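Local structure of nucleoporin nup120 (Schizosaccharomyces pombe, 4GQ2) at residues A[47-55]-A[433-443]; A[185-193]-A[230-241]. The protein serves as a structural component of the nuclear pore complex and may dock transport factors that associate with the pore transiently. All coordinates share one frame; numbering follows the deposited sequence.

Contact 1 (A[47-55]-A[433-443]); sequences NEKLFKKEC and SIESIQVALLS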
loop_
_atom_site.group_PDB
_atom_site.type_symbol
_atom_site.label_atom_id
_atom_site.label_comp_id
_atom_site.label_asym_id
_atom_site.label_seq_id
_atom_site.Cartn_x
_atom_site.Cartn_y
_atom_site.Cartn_z
ATOM N N ASN A 47 18.463 -4.829 22.944
ATOM C CA ASN A 47 17.408 -4.858 21.925
ATOM C C ASN A 47 17.829 -5.609 20.659
ATOM O O ASN A 47 17.034 -6.348 20.079
ATOM C CB ASN A 47 16.872 -3.455 21.612
ATOM C CG ASN A 47 15.840 -2.974 22.635
ATOM O OD1 ASN A 47 15.069 -3.764 23.194
ATOM N ND2 ASN A 47 15.821 -1.666 22.877
ATOM N N GLU A 48 19.087 -5.434 20.260
ATOM C CA GLU A 48 19.674 -6.184 19.151
ATOM C C GLU A 48 19.728 -7.696 19.448
ATOM O O GLU A 48 19.436 -8.523 18.569
ATOM C CB GLU A 48 21.065 -5.630 18.810
ATOM C CG GLU A 48 21.817 -6.420 17.743
ATOM C CD GLU A 48 23.190 -5.858 17.430
ATOM O OE1 GLU A 48 23.400 -4.637 17.594
ATOM O OE2 GLU A 48 24.065 -6.640 17.006
ATOM N N LYS A 49 20.081 -8.048 20.685
ATOM C CA LYS A 49 20.135 -9.455 21.115
ATOM C C LYS A 49 18.741 -10.060 21.231
ATOM O O LYS A 49 18.560 -11.256 21.027
ATOM C CB LYS A 49 20.872 -9.607 22.450
ATOM C CG LYS A 49 22.386 -9.526 22.357
ATOM C CD LYS A 49 22.994 -9.551 23.753
ATOM C CE LYS A 49 24.316 -8.803 23.812
ATOM N NZ LYS A 49 24.443 -8.081 25.106
ATOM N N LEU A 50 17.772 -9.220 21.575
ATOM C CA LEU A 50 16.369 -9.608 21.638
ATOM C C LEU A 50 15.876 -9.991 20.238
ATOM O O LEU A 50 15.255 -11.039 20.051
ATOM C CB LEU A 50 15.536 -8.440 22.175
ATOM C CG LEU A 50 14.300 -8.645 23.055
ATOM C CD1 LEU A 50 13.304 -7.522 22.790
ATOM C CD2 LEU A 50 13.633 -9.995 22.861
ATOM N N PHE A 51 16.162 -9.131 19.262
ATOM C CA PHE A 51 15.789 -9.378 17.880
ATOM C C PHE A 51 16.414 -10.679 17.391
ATOM O O PHE A 51 15.709 -11.557 16.891
ATOM C CB PHE A 51 16.203 -8.203 16.977
ATOM C CG PHE A 51 15.714 -8.333 15.566
ATOM C CD1 PHE A 51 14.372 -8.119 15.261
ATOM C CD2 PHE A 51 16.582 -8.685 14.546
ATOM C CE1 PHE A 51 13.908 -8.259 13.960
ATOM C CE2 PHE A 51 16.123 -8.825 13.239
ATOM C CZ PHE A 51 14.787 -8.613 12.945
ATOM N N LYS A 52 17.730 -10.797 17.571
ATOM C CA LYS A 52 18.484 -11.988 17.167
ATOM C C LYS A 52 17.972 -13.262 17.813
ATOM O O LYS A 52 17.849 -14.297 17.149
ATOM C CB LYS A 52 19.977 -11.816 17.455
ATOM C CG LYS A 52 20.682 -10.842 16.520
ATOM C CD LYS A 52 22.191 -10.979 16.637
ATOM C CE LYS A 52 22.905 -9.775 16.048
ATOM N NZ LYS A 52 24.368 -10.015 15.911
ATOM N N LYS A 53 17.650 -13.187 19.101
ATOM C CA LYS A 53 17.214 -14.373 19.827
ATOM C C LYS A 53 15.846 -14.820 19.336
ATOM O O LYS A 53 15.607 -16.017 19.167
ATOM C CB LYS A 53 17.189 -14.121 21.335
ATOM C CG LYS A 53 16.997 -15.375 22.170
ATOM C CD LYS A 53 16.971 -15.071 23.657
ATOM C CE LYS A 53 16.744 -16.343 24.461
ATOM N NZ LYS A 53 16.597 -16.055 25.914
ATOM N N GLU A 54 14.970 -13.853 19.073
ATOM C CA GLU A 54 13.561 -14.143 18.788
ATOM C C GLU A 54 13.186 -14.240 17.307
ATOM O O GLU A 54 12.200 -14.889 16.979
ATOM C CB GLU A 54 12.651 -13.106 19.457
ATOM C CG GLU A 54 12.963 -12.840 20.926
ATOM C CD GLU A 54 12.338 -13.836 21.886
ATOM O OE1 GLU A 54 11.418 -14.574 21.481
ATOM O OE2 GLU A 54 12.765 -13.872 23.061
ATOM N N CYS A 55 13.955 -13.597 16.426
ATOM C CA CYS A 55 13.502 -13.360 15.045
ATOM C C CYS A 55 14.487 -13.746 13.955
ATOM O O CYS A 55 14.144 -13.717 12.785
ATOM C CB CYS A 55 13.141 -11.889 14.854
ATOM S SG CYS A 55 12.082 -11.222 16.149
ATOM N N SER A 433 11.008 -6.935 7.788
ATOM C CA SER A 433 10.046 -7.655 8.616
ATOM C C SER A 433 9.329 -6.725 9.581
ATOM O O SER A 433 9.878 -5.711 10.009
ATOM C CB SER A 433 10.741 -8.747 9.428
ATOM O OG SER A 433 11.504 -8.166 10.480
ATOM N N ILE A 434 8.109 -7.112 9.938
ATOM C CA ILE A 434 7.322 -6.433 10.954
ATOM C C ILE A 434 8.027 -6.438 12.313
ATOM O O ILE A 434 7.963 -5.447 13.047
ATOM C CB ILE A 434 5.880 -7.008 11.013
ATOM C CG1 ILE A 434 4.922 -6.093 10.243
ATOM C CG2 ILE A 434 5.365 -7.142 12.442
ATOM C CD1 ILE A 434 5.076 -6.139 8.738
ATOM N N GLU A 435 8.722 -7.531 12.630
ATOM C CA GLU A 435 9.388 -7.645 13.929
ATOM C C GLU A 435 10.446 -6.573 14.144
ATOM O O GLU A 435 10.512 -5.985 15.222
ATOM C CB GLU A 435 9.965 -9.040 14.161
ATOM C CG GLU A 435 8.914 -10.085 14.495
ATOM C CD GLU A 435 8.235 -10.649 13.258
ATOM O OE1 GLU A 435 8.733 -10.410 12.135
ATOM O OE2 GLU A 435 7.210 -11.341 13.407
ATOM N N SER A 436 11.241 -6.300 13.110
ATOM C CA SER A 436 12.278 -5.270 13.182
ATOM C C SER A 436 11.703 -3.893 13.504
ATOM O O SER A 436 12.327 -3.117 14.224
ATOM C CB SER A 436 13.095 -5.223 11.897
ATOM O OG SER A 436 12.301 -4.779 10.821
ATOM N N ILE A 437 10.505 -3.608 12.993
ATOM C CA ILE A 437 9.809 -2.358 13.322
ATOM C C ILE A 437 9.353 -2.368 14.785
ATOM O O ILE A 437 9.566 -1.388 15.514
ATOM C CB ILE A 437 8.634 -2.057 12.356
ATOM C CG1 ILE A 437 9.147 -1.869 10.916
ATOM C CG2 ILE A 437 7.855 -0.827 12.802
ATOM C CD1 ILE A 437 8.064 -1.676 9.867
ATOM N N GLN A 438 8.760 -3.484 15.215
ATOM C CA GLN A 438 8.289 -3.629 16.595
ATOM C C GLN A 438 9.417 -3.505 17.609
ATOM O O GLN A 438 9.287 -2.798 18.604
ATOM C CB GLN A 438 7.580 -4.966 16.796
ATOM C CG GLN A 438 6.292 -5.115 16.019
ATOM C CD GLN A 438 5.752 -6.528 16.053
ATOM O OE1 GLN A 438 6.471 -7.478 16.365
ATOM N NE2 GLN A 438 4.473 -6.674 15.737
ATOM N N VAL A 439 10.523 -4.197 17.356
ATOM C CA VAL A 439 11.682 -4.127 18.246
ATOM C C VAL A 439 12.320 -2.743 18.212
ATOM O O VAL A 439 12.656 -2.199 19.260
ATOM C CB VAL A 439 12.714 -5.234 17.944
ATOM C CG1 VAL A 439 13.995 -5.013 18.735
ATOM C CG2 VAL A 439 12.117 -6.592 18.279
ATOM N N ALA A 440 12.464 -2.168 17.018
ATOM C CA ALA A 440 12.939 -0.791 16.891
ATOM C C ALA A 440 12.048 0.182 17.670
ATOM O O ALA A 440 12.543 1.099 18.323
ATOM C CB ALA A 440 13.011 -0.388 15.434
ATOM N N LEU A 441 10.736 -0.034 17.599
ATOM C CA LEU A 441 9.773 0.787 18.325
ATOM C C LEU A 441 9.986 0.757 19.846
ATOM O O LEU A 441 9.822 1.782 20.509
ATOM C CB LEU A 441 8.338 0.376 17.971
ATOM C CG LEU A 441 7.219 1.306 18.443
ATOM C CD1 LEU A 441 7.443 2.723 17.929
ATOM C CD2 LEU A 441 5.867 0.774 17.996
ATOM N N LEU A 442 10.335 -0.416 20.379
ATOM C CA LEU A 442 10.693 -0.588 21.793
ATOM C C LEU A 442 11.802 0.373 22.224
ATOM O O LEU A 442 11.665 1.105 23.204
ATOM C CB LEU A 442 11.162 -2.022 22.040
ATOM C CG LEU A 442 10.350 -3.040 22.845
ATOM C CD1 LEU A 442 8.990 -3.338 22.240
ATOM C CD2 LEU A 442 11.165 -4.319 22.961
ATOM N N SER A 443 12.893 0.360 21.465
ATOM C CA SER A 443 14.059 1.199 21.710
ATOM C C SER A 443 13.718 2.691 21.761
ATOM O O SER A 443 14.359 3.455 22.486
ATOM C CB SER A 443 15.121 0.917 20.637
ATOM O OG SER A 443 16.171 1.869 20.667
#

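Contact 2 (A[185-193]-A[230-241]); sequences CVSFFNGGL and ADYRSPNTIISM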
loop_
_atom_site.group_PDB
_atom_site.type_symbol
_atom_site.label_atom_id
_atom_site.label_comp_id
_atom_site.label_asym_id
_atom_site.label_seq_id
_atom_site.Cartn_x
_atom_site.Cartn_y
_atom_site.Cartn_z
ATOM N N CYS A 185 17.808 -41.960 10.286
ATOM C CA CYS A 185 19.212 -42.145 10.612
ATOM C C CYS A 185 19.795 -40.887 11.230
ATOM O O CYS A 185 19.503 -39.775 10.794
ATOM C CB CYS A 185 20.012 -42.514 9.369
ATOM S SG CYS A 185 19.557 -44.109 8.665
ATOM N N VAL A 186 20.629 -41.081 12.247
ATOM C CA VAL A 186 21.276 -39.990 12.957
ATOM C C VAL A 186 22.758 -40.329 13.100
ATOM O O VAL A 186 23.115 -41.371 13.648
ATOM C CB VAL A 186 20.640 -39.770 14.350
ATOM C CG1 VAL A 186 21.348 -38.661 15.113
ATOM C CG2 VAL A 186 19.155 -39.469 14.226
ATOM N N SER A 187 23.614 -39.452 12.586
ATOM C CA SER A 187 25.059 -39.623 12.711
ATOM C C SER A 187 25.578 -38.793 13.874
ATOM O O SER A 187 24.950 -37.803 14.277
ATOM C CB SER A 187 25.771 -39.231 11.412
ATOM O OG SER A 187 25.653 -37.842 11.155
ATOM N N PHE A 188 26.734 -39.188 14.401
ATOM C CA PHE A 188 27.268 -38.557 15.600
ATOM C C PHE A 188 28.517 -37.737 15.330
ATOM O O PHE A 188 29.298 -38.061 14.438
ATOM C CB PHE A 188 27.503 -39.597 16.696
ATOM C CG PHE A 188 26.263 -40.360 17.071
ATOM C CD1 PHE A 188 25.308 -39.792 17.913
ATOM C CD2 PHE A 188 26.039 -41.640 16.568
ATOM C CE1 PHE A 188 24.163 -40.493 18.256
ATOM C CE2 PHE A 188 24.891 -42.345 16.909
ATOM C CZ PHE A 188 23.954 -41.772 17.754
ATOM N N PHE A 189 28.691 -36.677 16.115
ATOM C CA PHE A 189 29.751 -35.701 15.894
ATOM C C PHE A 189 31.153 -36.311 15.910
ATOM O O PHE A 189 32.000 -35.938 15.091
ATOM C CB PHE A 189 29.662 -34.564 16.918
ATOM C CG PHE A 189 30.709 -33.509 16.732
ATOM C CD1 PHE A 189 30.481 -32.431 15.887
ATOM C CD2 PHE A 189 31.935 -33.607 17.377
ATOM C CE1 PHE A 189 31.452 -31.462 15.699
ATOM C CE2 PHE A 189 32.913 -32.645 17.193
ATOM C CZ PHE A 189 32.671 -31.568 16.355
ATOM N N ASN A 190 31.394 -37.232 16.847
ATOM C CA ASN A 190 32.714 -37.851 17.007
ATOM C C ASN A 190 32.861 -39.164 16.229
ATOM O O ASN A 190 33.876 -39.850 16.339
ATOM C CB ASN A 190 33.055 -38.046 18.495
ATOM C CG ASN A 190 33.059 -36.737 19.274
ATOM O OD1 ASN A 190 32.016 -36.119 19.480
ATOM N ND2 ASN A 190 34.232 -36.316 19.720
ATOM N N GLY A 191 31.845 -39.500 15.441
ATOM C CA GLY A 191 31.849 -40.716 14.632
ATOM C C GLY A 191 30.715 -41.659 14.984
ATOM O O GLY A 191 30.263 -41.699 16.133
ATOM N N GLY A 192 30.261 -42.427 13.996
ATOM C CA GLY A 192 29.174 -43.379 14.204
ATOM C C GLY A 192 27.844 -42.991 13.580
ATOM O O GLY A 192 27.633 -41.841 13.186
ATOM N N LEU A 193 26.940 -43.963 13.505
ATOM C CA LEU A 193 25.664 -43.801 12.815
ATOM C C LEU A 193 24.622 -44.784 13.347
ATOM O O LEU A 193 24.853 -45.993 13.376
ATOM C CB LEU A 193 25.853 -43.998 11.304
ATOM C CG LEU A 193 24.649 -43.844 10.368
ATOM C CD1 LEU A 193 24.358 -42.379 10.071
ATOM C CD2 LEU A 193 24.890 -44.610 9.077
ATOM N N ALA A 230 39.545 -36.981 24.719
ATOM C CA ALA A 230 38.127 -37.323 24.876
ATOM C C ALA A 230 37.272 -36.604 23.834
ATOM O O ALA A 230 36.231 -37.113 23.411
ATOM C CB ALA A 230 37.649 -36.999 26.283
ATOM N N ASP A 231 37.721 -35.413 23.442
ATOM C CA ASP A 231 37.157 -34.676 22.319
ATOM C C ASP A 231 37.984 -34.989 21.069
ATOM O O ASP A 231 39.101 -34.485 20.907
ATOM C CB ASP A 231 37.167 -33.172 22.615
ATOM C CG ASP A 231 37.000 -32.329 21.364
ATOM O OD1 ASP A 231 35.901 -32.346 20.769
ATOM O OD2 ASP A 231 37.976 -31.651 20.975
ATOM N N TYR A 232 37.428 -35.826 20.195
ATOM C CA TYR A 232 38.176 -36.380 19.066
ATOM C C TYR A 232 37.260 -37.023 18.021
ATOM O O TYR A 232 36.264 -37.659 18.370
ATOM C CB TYR A 232 39.206 -37.402 19.575
ATOM C CG TYR A 232 39.800 -38.257 18.489
ATOM C CD1 TYR A 232 40.759 -37.738 17.617
ATOM C CD2 TYR A 232 39.390 -39.579 18.316
ATOM C CE1 TYR A 232 41.299 -38.512 16.606
ATOM C CE2 TYR A 232 39.923 -40.364 17.305
ATOM C CZ TYR A 232 40.877 -39.823 16.456
ATOM O OH TYR A 232 41.412 -40.590 15.454
ATOM N N ARG A 233 37.625 -36.887 16.745
ATOM C CA ARG A 233 36.764 -37.329 15.641
ATOM C C ARG A 233 37.389 -38.431 14.786
ATOM O O ARG A 233 38.502 -38.278 14.278
ATOM C CB ARG A 233 36.390 -36.139 14.753
ATOM C CG ARG A 233 36.020 -34.875 15.513
ATOM C CD ARG A 233 35.392 -33.857 14.585
ATOM N NE ARG A 233 34.090 -34.311 14.099
ATOM C CZ ARG A 233 33.377 -33.686 13.171
ATOM N NH1 ARG A 233 33.837 -32.571 12.616
ATOM N NH2 ARG A 233 32.202 -34.177 12.795
ATOM N N SER A 234 36.660 -39.534 14.619
ATOM C CA SER A 234 37.149 -40.682 13.849
ATOM C C SER A 234 37.050 -40.447 12.333
ATOM O O SER A 234 36.216 -39.664 11.883
ATOM C CB SER A 234 36.414 -41.962 14.263
ATOM O OG SER A 234 35.093 -42.005 13.753
ATOM N N PRO A 235 37.912 -41.110 11.539
ATOM C CA PRO A 235 37.897 -40.849 10.093
ATOM C C PRO A 235 36.594 -41.249 9.392
ATOM O O PRO A 235 36.293 -40.725 8.318
ATOM C CB PRO A 235 39.074 -41.680 9.573
ATOM C CG PRO A 235 39.974 -41.831 10.750
ATOM C CD PRO A 235 39.039 -41.983 11.915
ATOM N N ASN A 236 35.825 -42.152 9.997
ATOM C CA ASN A 236 34.542 -42.558 9.422
ATOM C C ASN A 236 33.350 -41.656 9.817
ATOM O O ASN A 236 32.217 -41.893 9.373
ATOM C CB ASN A 236 34.257 -44.045 9.701
ATOM C CG ASN A 236 34.104 -44.350 11.181
ATOM O OD1 ASN A 236 34.940 -43.964 12.002
ATOM N ND2 ASN A 236 33.034 -45.059 11.528
ATOM N N THR A 237 33.617 -40.630 10.636
ATOM C CA THR A 237 32.612 -39.635 11.022
ATOM C C THR A 237 31.902 -39.072 9.789
ATOM O O THR A 237 32.549 -38.608 8.845
ATOM C CB THR A 237 33.242 -38.452 11.787
ATOM O OG1 THR A 237 34.080 -38.943 12.838
ATOM C CG2 THR A 237 32.160 -37.553 12.385
ATOM N N ILE A 238 30.572 -39.123 9.802
ATOM C CA ILE A 238 29.774 -38.632 8.684
ATOM C C ILE A 238 29.780 -37.106 8.696
ATOM O O ILE A 238 29.441 -36.482 9.706
ATOM C CB ILE A 238 28.320 -39.164 8.726
ATOM C CG1 ILE A 238 28.285 -40.687 8.951
ATOM C CG2 ILE A 238 27.547 -38.757 7.471
ATOM C CD1 ILE A 238 28.828 -41.524 7.810
ATOM N N ILE A 239 30.193 -36.516 7.580
ATOM C CA ILE A 239 30.210 -35.058 7.446
ATOM C C ILE A 239 29.150 -34.555 6.465
ATOM O O ILE A 239 28.973 -33.350 6.304
ATOM C CB ILE A 239 31.606 -34.520 7.063
ATOM C CG1 ILE A 239 32.067 -35.104 5.724
ATOM C CG2 ILE A 239 32.604 -34.810 8.179
ATOM C CD1 ILE A 239 33.098 -34.256 5.007
ATOM N N SER A 240 28.455 -35.493 5.821
ATOM C CA SER A 240 27.369 -35.193 4.888
ATOM C C SER A 240 26.692 -36.498 4.468
ATOM O O SER A 240 27.365 -37.444 4.057
ATOM C CB SER A 240 27.909 -34.460 3.653
ATOM O OG SER A 240 26.923 -33.635 3.061
ATOM N N MET A 241 25.367 -36.555 4.582
ATOM C CA MET A 241 24.615 -37.735 4.135
ATOM C C MET A 241 23.244 -37.405 3.549
ATOM O O MET A 241 22.562 -36.490 4.020
ATOM C CB MET A 241 24.489 -38.787 5.250
ATOM C CG MET A 241 23.847 -38.306 6.544
ATOM S SD MET A 241 23.391 -39.691 7.608
ATOM C CE MET A 241 22.794 -38.839 9.063
HETATM O O HOH W 1 28.019 -36.840 11.892
HETATM O O HOH W 2 29.352 -39.658 12.233
#

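Contact 1 (A[47-55]-A[433-443])
F51 and V439 lie at the middle of a near-antiparallel helix pair, where helix 47-55 runs against helix 434-443 with axes 10.0 Å apart and N-to-C directions at 155°. Helix 434-443 belongs to the beta-propeller family region; helices 464-478 and 492-515 also pack on it, and L456 of helix 453-459 touches both L50 and V439.

Van der Waals packing carries most of the contact. The F51 ring is swung toward the partner helix because CG stands anti to the backbone N (chi1 -174°). V439 CG2 sits at its edge, near the ring plane, 4.1 Å from F51 CD1. F51 CE1 also comes within 3.4 Å of S436 N. One face of the ring is covered from its own helix by C55 CB, near the rim. The other branch of V439, CG1, rests 3.6 Å from N47 O. At one end L50 CD1 meets L442 CD2 at 3.9 Å, the two side chains crossing at about a right angle, and the N47 amide lies against S443, with ND2 3.5 Å from S443 CB. At the other, C55 SG lies 3.6 Å from CB of E435, a residue whose carboxylate is led away by the bend at chi2 (83°).

Polar groups are handled mainly within each helix or by third parties. S433 is the N-cap: its OG accepts from S436 N, and S436 OG returns a bond to S433 O at 2.7 Å. D514 also hydrogen-bonds S433 OG.

With S433 and S436 bonded at the helix start, and I434 N held by D13, what joins the two helices is the fit of aliphatic, aromatic and sulfur-bearing side chains, together with the N47 amide.

Contact 2 (A[185-193]-A[230-241])
The F189 ring is carried out beside its own carbonyl carbon (chi1 -179°), to where R233, bent at chi3 (67°), can lay its guanidinium over it. Both belong to loops of the beta-propeller domain. Segment 185-193 leaves strand 183-188 through a type I turn, F188 to G191; segment 230-241 leads into strand 238-244 of the next four-stranded sheet, so the contact spans two consecutive blades. The stack is flat, planes 6° apart, and CZ of R233 lies 3.9 Å from the F189 ring centroid, a cation-pi geometry. The same arginine grips F189 O side-on, with NE at 2.8 Å and NH2 at 2.9 Å; both bonds are distinctly bent, the price of two donors converging on one oxygen. NH2 approaches on a lone pair, whereas NE is tilted from the carbonyl plane. Replacing R233 by an alanine removes both donors to F189 O and the cover over one ring face, and is likely to leave the F188-G191 turn freer to shift.

Backbone-directed bonds extend the junction. N190 ND2 reaches Y232 O at 2.8 Å from above the carbonyl plane, and S234 N donates to N190 O. G191 CA lies against S234 OG and T237 OG1; a CB would clash with S234 OG and, at these backbone angles, with the carbonyl O before it.

Deeper in, S187 CB packs against I238 CB and L193 CD1 lies 3.8 Å from M241 SD, with L175 and M252 of the two sheets alongside. Two waters link the segments around F188 O and I238. One also meets S187 OG; the other accepts from I238 N at 2.8 Å and can donate to F188 O or G192 O, though not to every acceptor in reach.

The two contacts join different kinds of element and do not touch: their centres lie 37 Å apart and their nearest atoms about 22 Å apart. In sequence, contact 2 is nested within the loop closed by contact 1, whose segments are separated by 377 residues, 161 of them in strands. Contact 1 thus brings together two helices flanking this strand-rich span, its centre 22 Å from the centre of the chain, whereas contact 2 lies between two consecutive blades farther out, its centre at 40 Å. The former is buried, the latter only partly. Neither touches the other protein chain of the assembly.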